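Local structure of octaprenyl Pyrophosphate Synthase (3TC1) at residues Glu121-Ala124 and Gln125-Asn129. The protein probably builds octaprenyl pyrophosphate by repeatedly condensing isopentenyl pyrophosphate onto a shorter allylic pyrophosphate, as a magnesium-dependent trans-prenyltransferase. Sequence-based numbering, arbitrary orientation.
Sequences ELIA and QALSN
S128 turns its hydroxyl back onto the carbonyl one turn earlier: OG lies 2.8 Å from A124 O and donates to it. The first torsion (chi1 65°) sets OG between the backbone N and the carbonyl carbon, and from there it can fold over its own helix. A124 O is gripped twice, because S128 N also donates to it at 3.0 Å, and the two donors arrive from opposite faces of the carbonyl plane. A serine in a helix commonly bonds in this way to the carbonyl four residues earlier. Ahead of it, Q125, A126 and L127 bond regularly to E121, L122 and I123, the straightest being L127 N to I123 O at 175°.

On the same flank of the helix, E121 and Q125 lie alongside each other and point the same way, both chains extended beyond CG. CG of E121 comes 3.9 Å from Q125 CG, while the carboxylate and amide planes stand 63° apart. I123 CG2 stands 4.5 Å from L127 CD1, a loose apolar touch.

All this forms the first turns of helix 121-144 in the all-helical prenyl synthase fold. I123 and L127 pack inward against helices 53-80, 92-116 and 152-177. The second subunit of the dimer receives the polar edge: its S117 hydrogen-bonds to the S128 hydroxyl as a second partner beside A124 O, its K118 packs on E121 and Q125, and its F114 packs on S128.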
ATOM      1  N   GLU B 121      -0.938 -10.606  18.087  1.00 24.91           N
ATOM      2  CA  GLU B 121       0.145  -9.639  17.975  1.00 25.61           C
ATOM      3  C   GLU B 121       1.490 -10.145  17.463  1.00 23.58           C
ATOM      4  O   GLU B 121       2.148  -9.456  16.682  1.00 23.94           O
ATOM      5  CB  GLU B 121       0.351  -8.950  19.322  1.00 45.33           C
ATOM      6  CG  GLU B 121       1.401  -7.864  19.297  1.00 48.75           C
ATOM      7  CD  GLU B 121       1.556  -7.187  20.637  1.00 53.29           C
ATOM      8  OE1 GLU B 121       1.839  -7.891  21.630  1.00 57.21           O
ATOM      9  OE2 GLU B 121       1.398  -5.952  20.697  1.00 54.06           O
ATOM     10  N   LEU B 122       1.915 -11.322  17.910  1.00 25.76           N
ATOM     11  CA  LEU B 122       3.201 -11.867  17.481  1.00 25.24           C
ATOM     12  C   LEU B 122       3.276 -12.046  15.976  1.00 24.42           C
ATOM     13  O   LEU B 122       4.243 -11.631  15.338  1.00 22.89           O
ATOM     14  CB  LEU B 122       3.480 -13.211  18.157  1.00 36.14           C
ATOM     15  CG  LEU B 122       4.142 -13.183  19.534  1.00 37.96           C
ATOM     16  CD1 LEU B 122       4.401 -14.610  19.999  1.00 38.55           C
ATOM     17  CD2 LEU B 122       5.447 -12.401  19.457  1.00 37.76           C
ATOM     18  N   ILE B 123       2.258 -12.683  15.415  1.00 24.57           N
ATOM     19  CA  ILE B 123       2.214 -12.913  13.982  1.00 22.96           C
ATOM     20  C   ILE B 123       1.953 -11.599  13.246  1.00 22.92           C
ATOM     21  O   ILE B 123       2.599 -11.308  12.240  1.00 24.39           O
ATOM     22  CB  ILE B 123       1.122 -13.960  13.636  1.00 19.85           C
ATOM     23  CG1 ILE B 123       1.566 -15.340  14.139  1.00 17.25           C
ATOM     24  CG2 ILE B 123       0.857 -13.983  12.135  1.00 18.34           C
ATOM     25  CD1 ILE B 123       0.476 -16.395  14.113  1.00 18.15           C
ATOM     26  N   ALA B 124       1.020 -10.798  13.755  1.00 19.28           N
ATOM     27  CA  ALA B 124       0.698  -9.520  13.122  1.00 18.55           C
ATOM     28  C   ALA B 124       1.931  -8.627  13.012  1.00 17.49           C
ATOM     29  O   ALA B 124       2.125  -7.955  12.003  1.00 17.96           O
ATOM     30  CB  ALA B 124      -0.398  -8.799  13.903  1.00 20.28           C
ATOM     31  N   GLN B 125       2.760  -8.616  14.050  1.00 16.89           N
ATOM     32  CA  GLN B 125       3.961  -7.791  14.031  1.00 18.25           C
ATOM     33  C   GLN B 125       5.041  -8.347  13.113  1.00 17.86           C
ATOM     34  O   GLN B 125       5.727  -7.590  12.437  1.00 16.04           O
ATOM     35  CB  GLN B 125       4.522  -7.626  15.443  1.00 27.06           C
ATOM     36  CG  GLN B 125       3.647  -6.771  16.343  1.00 30.80           C
ATOM     37  CD  GLN B 125       4.353  -6.346  17.613  1.00 35.80           C
ATOM     38  OE1 GLN B 125       3.758  -5.711  18.480  1.00 40.85           O
ATOM     39  NE2 GLN B 125       5.629  -6.690  17.727  1.00 37.57           N
ATOM     40  N   ALA B 126       5.197  -9.668  13.088  1.00 20.26           N
ATOM     41  CA  ALA B 126       6.208 -10.277  12.231  1.00 20.84           C
ATOM     42  C   ALA B 126       5.917  -9.971  10.767  1.00 20.30           C
ATOM     43  O   ALA B 126       6.803  -9.547  10.021  1.00 20.08           O
ATOM     44  CB  ALA B 126       6.256 -11.785  12.457  1.00 20.68           C
ATOM     45  N   LEU B 127       4.674 -10.164  10.348  1.00 17.51           N
ATOM     46  CA  LEU B 127       4.338  -9.898   8.958  1.00 19.15           C
ATOM     47  C   LEU B 127       4.251  -8.413   8.613  1.00 20.89           C
ATOM     48  O   LEU B 127       4.710  -8.008   7.544  1.00 21.06           O
ATOM     49  CB  LEU B 127       3.034 -10.602   8.570  1.00 18.35           C
ATOM     50  CG  LEU B 127       3.121 -12.126   8.425  1.00 17.93           C
ATOM     51  CD1 LEU B 127       1.784 -12.652   7.951  1.00 18.18           C
ATOM     52  CD2 LEU B 127       4.213 -12.502   7.429  1.00 18.41           C
ATOM     53  N   SER B 128       3.675  -7.594   9.494  1.00 19.02           N
ATOM     54  CA  SER B 128       3.585  -6.171   9.171  1.00 19.75           C
ATOM     55  C   SER B 128       4.989  -5.570   9.113  1.00 19.94           C
ATOM     56  O   SER B 128       5.258  -4.670   8.318  1.00 20.62           O
ATOM     57  CB  SER B 128       2.688  -5.413  10.173  1.00 17.73           C
ATOM     58  OG  SER B 128       3.214  -5.392  11.487  1.00 19.01           O
ATOM     59  N   ASN B 129       5.899  -6.092   9.926  1.00 20.09           N
ATOM     60  CA  ASN B 129       7.268  -5.593   9.911  1.00 21.14           C
ATOM     61  C   ASN B 129       7.948  -6.016   8.611  1.00 21.71           C
ATOM     62  O   ASN B 129       8.800  -5.296   8.083  1.00 20.86           O
ATOM     63  CB  ASN B 129       8.062  -6.137  11.099  1.00 27.37           C
ATOM     64  CG  ASN B 129       9.515  -5.689  11.080  1.00 30.69           C
ATOM     65  OD1 ASN B 129       9.818  -4.501  11.218  1.00 31.01           O
ATOM     66  ND2 ASN B 129      10.423  -6.642  10.895  1.00 31.82           N
TER